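Local coordinates for protein putative P4-specific DNA primase (Enterobacteria phage P4, PDB 1KA8) that serves as primase and helicase in phage P4 replication and, through this winged-helix domain, binds the phage origin DNA, at residues Tyr33-Tyr44 with Leu89-Pro99. Residues are numbered along the deposited sequence; the frame is centred on the assembly and turned at random.
Sequences YRKYLYHAYLAY and LKEESYGDWLP
The indole of Trp97 lies between two unlike neighbours: the edge of the Tyr44 ring meets one face, and Ser93 O, from the turn of helix just before it, lies above the rim of the other. The two rings make a T-shaped stack, centroids 4.8 Å apart for the five-membered ring of Trp97 and planes at 71°, with Tyr44 CD1 as the leading atom. Tyr44 CB adds a CH-pi contact, 4.0 Å from the centroid of the six-membered ring of Trp97 and nearly on its normal. The helix backbone sets CB there, and chi1 of 177°, which places CG opposite the backbone N, carries the ring edge on to the five-membered ring; the indole is a long flat surface suited to receive both. Ser93 O also accepts hydrogen bonds from the backbone N of Trp97 and of Leu98, where Trp97 is the first residue to leave helical geometry. Elsewhere round the indole, Tyr11 makes an edge-to-face contact.

This is a winged-helix domain, and the contact joins helix 37-47 to the end of strand 82-89 of its small antiparallel sheet and the C-terminal residues that follow it. Here Ala40 and Ala43 suit the helix surface because their short side chains let the partner come close: Ala43 CB is 4.1 Å from Pro99 CD, while Leu89 CD2 approaches Ala40 CB. Before the helix, Tyr33 crosses Pro99 at about a right angle, its CD1 3.5 Å from Pro99 CG, and its CB touches Leu98 CD2.

At the outer side, exposed Arg34 reaches Tyr94 through a chain bent at chi2 (85°). Its NE donates a hydrogen bond of 2.9 Å to Tyr94 OH, close to the guanidinium plane and at the edge of the phenol ring. An arginine fits because its aliphatic CD can rest 4.0 Å from Leu98 CD1 while the polar end bonds to the hydroxyl.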
loop_
_atom_site.group_PDB
_atom_site.type_symbol
_atom_site.label_atom_id
_atom_site.label_comp_id
_atom_site.label_asym_id
_atom_site.label_seq_id
_atom_site.Cartn_x
_atom_site.Cartn_y
_atom_site.Cartn_z
ATOM N N TYR A 33 -1.409 -22.444 0.436
ATOM C CA TYR A 33 -0.611 -21.359 0.949
ATOM C C TYR A 33 0.773 -21.239 0.340
ATOM O O TYR A 33 1.350 -20.163 0.298
ATOM C CB TYR A 33 -0.526 -21.486 2.470
ATOM C CG TYR A 33 -1.888 -21.565 3.113
ATOM C CD1 TYR A 33 -2.249 -22.653 3.891
ATOM C CD2 TYR A 33 -2.836 -20.581 2.883
ATOM C CE1 TYR A 33 -3.529 -22.775 4.423
ATOM C CE2 TYR A 33 -4.121 -20.682 3.403
ATOM C CZ TYR A 33 -4.468 -21.787 4.173
ATOM O OH TYR A 33 -5.757 -21.901 4.666
ATOM N N ARG A 34 1.309 -22.329 -0.168
ATOM C CA ARG A 34 2.647 -22.269 -0.731
ATOM C C ARG A 34 2.637 -21.896 -2.203
ATOM O O ARG A 34 3.579 -21.289 -2.701
ATOM C CB ARG A 34 3.331 -23.620 -0.523
ATOM C CG ARG A 34 4.830 -23.605 -0.618
ATOM C CD ARG A 34 5.527 -23.238 0.683
ATOM N NE ARG A 34 6.938 -23.621 0.583
ATOM C CZ ARG A 34 7.358 -24.877 0.380
ATOM N NH1 ARG A 34 6.470 -25.869 0.266
ATOM N NH2 ARG A 34 8.662 -25.145 0.268
ATOM N N LYS A 35 1.556 -22.230 -2.891
ATOM C CA LYS A 35 1.454 -21.947 -4.315
ATOM C C LYS A 35 0.834 -20.593 -4.662
ATOM O O LYS A 35 1.304 -19.903 -5.576
ATOM C CB LYS A 35 0.689 -23.094 -4.989
ATOM C CG LYS A 35 0.468 -23.007 -6.494
ATOM C CD LYS A 35 -0.087 -24.344 -6.932
ATOM C CE LYS A 35 -0.978 -24.285 -8.157
ATOM N NZ LYS A 35 -0.320 -23.794 -9.396
ATOM N N TYR A 36 -0.213 -20.191 -3.939
ATOM C CA TYR A 36 -0.843 -18.910 -4.244
ATOM C C TYR A 36 -0.541 -17.810 -3.251
ATOM O O TYR A 36 -0.762 -17.946 -2.045
ATOM C CB TYR A 36 -2.329 -19.107 -4.402
ATOM C CG TYR A 36 -2.627 -20.180 -5.403
ATOM C CD1 TYR A 36 -2.912 -21.485 -4.982
ATOM C CD2 TYR A 36 -2.651 -19.896 -6.776
ATOM C CE1 TYR A 36 -3.233 -22.486 -5.904
ATOM C CE2 TYR A 36 -2.968 -20.887 -7.706
ATOM C CZ TYR A 36 -3.263 -22.172 -7.252
ATOM O OH TYR A 36 -3.636 -23.141 -8.134
ATOM N N LEU A 37 -0.011 -16.721 -3.792
ATOM C CA LEU A 37 0.379 -15.572 -3.000
ATOM C C LEU A 37 -0.794 -15.054 -2.179
ATOM O O LEU A 37 -0.675 -14.817 -0.972
ATOM C CB LEU A 37 0.914 -14.498 -3.931
ATOM C CG LEU A 37 1.650 -13.346 -3.272
ATOM C CD1 LEU A 37 2.435 -13.821 -2.081
ATOM C CD2 LEU A 37 2.536 -12.676 -4.318
ATOM N N TYR A 38 -1.940 -14.908 -2.828
ATOM C CA TYR A 38 -3.109 -14.418 -2.123
ATOM C C TYR A 38 -3.494 -15.352 -0.971
ATOM O O TYR A 38 -3.890 -14.868 0.103
ATOM C CB TYR A 38 -4.296 -14.233 -3.091
ATOM C CG TYR A 38 -5.424 -13.436 -2.478
ATOM C CD1 TYR A 38 -5.214 -12.125 -2.061
ATOM C CD2 TYR A 38 -6.664 -14.022 -2.225
ATOM C CE1 TYR A 38 -6.199 -11.416 -1.399
ATOM C CE2 TYR A 38 -7.670 -13.319 -1.556
ATOM C CZ TYR A 38 -7.429 -12.013 -1.141
ATOM O OH TYR A 38 -8.397 -11.297 -0.453
ATOM N N HIS A 39 -3.376 -16.672 -1.183
ATOM C CA HIS A 39 -3.731 -17.625 -0.131
ATOM C C HIS A 39 -2.740 -17.497 0.998
ATOM O O HIS A 39 -3.109 -17.582 2.170
ATOM C CB HIS A 39 -3.724 -19.055 -0.630
ATOM C CG HIS A 39 -4.823 -19.374 -1.582
ATOM N ND1 HIS A 39 -5.524 -18.404 -2.265
ATOM C CD2 HIS A 39 -5.296 -20.561 -2.022
ATOM C CE1 HIS A 39 -6.383 -18.979 -3.088
ATOM N NE2 HIS A 39 -6.264 -20.289 -2.961
ATOM N N ALA A 40 -1.477 -17.294 0.643
ATOM C CA ALA A 40 -0.441 -17.131 1.648
ATOM C C ALA A 40 -0.845 -15.921 2.481
ATOM O O ALA A 40 -0.781 -15.944 3.718
ATOM C CB ALA A 40 0.912 -16.890 0.984
ATOM N N TYR A 41 -1.279 -14.872 1.789
ATOM C CA TYR A 41 -1.712 -13.651 2.455
ATOM C C TYR A 41 -2.823 -13.892 3.492
ATOM O O TYR A 41 -2.716 -13.459 4.643
ATOM C CB TYR A 41 -2.195 -12.647 1.430
ATOM C CG TYR A 41 -2.796 -11.448 2.076
ATOM C CD1 TYR A 41 -2.106 -10.764 3.059
ATOM C CD2 TYR A 41 -4.058 -10.998 1.712
ATOM C CE1 TYR A 41 -2.652 -9.659 3.666
ATOM C CE2 TYR A 41 -4.622 -9.891 2.315
ATOM C CZ TYR A 41 -3.912 -9.216 3.296
ATOM O OH TYR A 41 -4.451 -8.091 3.890
ATOM N N LEU A 42 -3.887 -14.573 3.079
ATOM C CA LEU A 42 -4.976 -14.875 3.988
ATOM C C LEU A 42 -4.435 -15.623 5.197
ATOM O O LEU A 42 -4.775 -15.316 6.342
ATOM C CB LEU A 42 -6.031 -15.741 3.311
ATOM C CG LEU A 42 -6.669 -15.219 2.019
ATOM C CD1 LEU A 42 -7.625 -16.274 1.486
ATOM C CD2 LEU A 42 -7.397 -13.910 2.253
ATOM N N ALA A 43 -3.585 -16.610 4.948
ATOM C CA ALA A 43 -3.009 -17.405 6.037
ATOM C C ALA A 43 -2.329 -16.521 7.083
ATOM O O ALA A 43 -2.498 -16.714 8.286
ATOM C CB ALA A 43 -1.999 -18.436 5.466
ATOM N N TYR A 44 -1.555 -15.552 6.609
ATOM C CA TYR A 44 -0.838 -14.646 7.493
ATOM C C TYR A 44 -1.786 -13.783 8.319
ATOM O O TYR A 44 -1.721 -13.801 9.548
ATOM C CB TYR A 44 0.106 -13.747 6.690
ATOM C CG TYR A 44 0.817 -12.733 7.555
ATOM C CD1 TYR A 44 1.781 -13.132 8.478
ATOM C CD2 TYR A 44 0.495 -11.377 7.479
ATOM C CE1 TYR A 44 2.407 -12.204 9.306
ATOM C CE2 TYR A 44 1.115 -10.436 8.301
ATOM C CZ TYR A 44 2.068 -10.854 9.212
ATOM O OH TYR A 44 2.691 -9.931 10.022
ATOM N N LEU A 89 8.267 -17.237 -0.488
ATOM C CA LEU A 89 8.281 -16.946 0.938
ATOM C C LEU A 89 9.652 -17.161 1.550
ATOM O O LEU A 89 10.295 -18.169 1.288
ATOM C CB LEU A 89 7.275 -17.817 1.715
ATOM C CG LEU A 89 5.843 -18.006 1.219
ATOM C CD1 LEU A 89 4.998 -18.397 2.399
ATOM C CD2 LEU A 89 5.319 -16.742 0.560
ATOM N N LYS A 90 10.097 -16.203 2.357
ATOM C CA LYS A 90 11.367 -16.320 3.055
ATOM C C LYS A 90 11.197 -17.512 3.991
ATOM O O LYS A 90 10.082 -17.935 4.252
ATOM C CB LYS A 90 11.656 -15.073 3.897
ATOM C CG LYS A 90 11.862 -13.782 3.115
ATOM C CD LYS A 90 12.329 -12.681 4.060
ATOM C CE LYS A 90 12.697 -11.394 3.331
ATOM N NZ LYS A 90 11.531 -10.679 2.699
ATOM N N GLU A 91 12.298 -18.053 4.501
ATOM C CA GLU A 91 12.252 -19.216 5.397
ATOM C C GLU A 91 11.533 -18.951 6.733
ATOM O O GLU A 91 10.841 -19.833 7.226
ATOM C CB GLU A 91 13.679 -19.726 5.681
ATOM C CG GLU A 91 14.393 -18.920 6.790
ATOM C CD GLU A 91 15.861 -19.288 7.011
ATOM O OE1 GLU A 91 16.169 -20.499 7.168
ATOM O OE2 GLU A 91 16.705 -18.353 7.043
ATOM N N GLU A 92 11.695 -17.760 7.318
ATOM C CA GLU A 92 11.055 -17.469 8.594
ATOM C C GLU A 92 9.540 -17.635 8.515
ATOM O O GLU A 92 8.869 -17.887 9.524
ATOM C CB GLU A 92 11.430 -16.070 9.081
ATOM C CG GLU A 92 11.831 -15.092 7.997
ATOM C CD GLU A 92 13.301 -15.202 7.612
ATOM O OE1 GLU A 92 13.662 -16.136 6.864
ATOM O OE2 GLU A 92 14.101 -14.352 8.060
ATOM N N SER A 93 8.999 -17.535 7.308
ATOM C CA SER A 93 7.570 -17.689 7.169
ATOM C C SER A 93 7.141 -19.067 7.660
ATOM O O SER A 93 6.129 -19.204 8.354
ATOM C CB SER A 93 7.148 -17.460 5.722
ATOM O OG SER A 93 7.819 -18.341 4.855
ATOM N N TYR A 94 7.940 -20.079 7.338
ATOM C CA TYR A 94 7.621 -21.442 7.726
ATOM C C TYR A 94 7.421 -21.669 9.227
ATOM O O TYR A 94 6.491 -22.387 9.628
ATOM C CB TYR A 94 8.657 -22.393 7.123
ATOM C CG TYR A 94 8.752 -22.262 5.599
ATOM C CD1 TYR A 94 9.562 -21.283 5.012
ATOM C CD2 TYR A 94 8.029 -23.108 4.747
ATOM C CE1 TYR A 94 9.660 -21.149 3.614
ATOM C CE2 TYR A 94 8.116 -22.982 3.347
ATOM C CZ TYR A 94 8.937 -22.001 2.785
ATOM O OH TYR A 94 9.061 -21.869 1.409
ATOM N N GLY A 95 8.245 -21.045 10.057
ATOM C CA GLY A 95 8.074 -21.233 11.486
ATOM C C GLY A 95 7.097 -20.254 12.112
ATOM O O GLY A 95 6.396 -20.579 13.089
ATOM N N ASP A 96 7.037 -19.054 11.539
ATOM C CA ASP A 96 6.161 -17.999 12.044
ATOM C C ASP A 96 4.649 -18.200 11.870
ATOM O O ASP A 96 3.903 -18.256 12.848
ATOM C CB ASP A 96 6.562 -16.651 11.427
ATOM C CG ASP A 96 7.916 -16.158 11.924
ATOM O OD1 ASP A 96 8.477 -16.779 12.861
ATOM O OD2 ASP A 96 8.417 -15.144 11.388
ATOM N N TRP A 97 4.191 -18.330 10.635
ATOM C CA TRP A 97 2.770 -18.461 10.433
ATOM C C TRP A 97 2.290 -19.464 9.408
ATOM O O TRP A 97 1.134 -19.886 9.479
ATOM C CB TRP A 97 2.243 -17.114 10.062
ATOM C CG TRP A 97 3.122 -16.489 9.074
ATOM C CD1 TRP A 97 4.237 -15.731 9.319
ATOM C CD2 TRP A 97 2.968 -16.544 7.661
ATOM N NE1 TRP A 97 4.780 -15.301 8.136
ATOM C CE2 TRP A 97 4.021 -15.785 7.098
ATOM C CE3 TRP A 97 2.041 -17.159 6.812
ATOM C CZ2 TRP A 97 4.171 -15.618 5.717
ATOM C CZ3 TRP A 97 2.187 -16.999 5.439
ATOM C CH2 TRP A 97 3.250 -16.228 4.903
ATOM N N LEU A 98 3.136 -19.825 8.442
ATOM C CA LEU A 98 2.733 -20.795 7.419
ATOM C C LEU A 98 2.101 -22.026 8.086
ATOM O O LEU A 98 2.713 -22.646 8.970
ATOM C CB LEU A 98 3.944 -21.230 6.589
ATOM C CG LEU A 98 3.891 -20.846 5.115
ATOM C CD1 LEU A 98 4.764 -21.766 4.296
ATOM C CD2 LEU A 98 2.481 -20.951 4.636
ATOM N N PRO A 99 0.866 -22.397 7.686
ATOM C CA PRO A 99 0.251 -23.570 8.318
ATOM C C PRO A 99 1.103 -24.823 8.114
ATOM O O PRO A 99 1.723 -24.994 7.070
ATOM C CB PRO A 99 -1.104 -23.678 7.617
ATOM C CG PRO A 99 -1.392 -22.300 7.223
ATOM C CD PRO A 99 -0.070 -21.773 6.736
#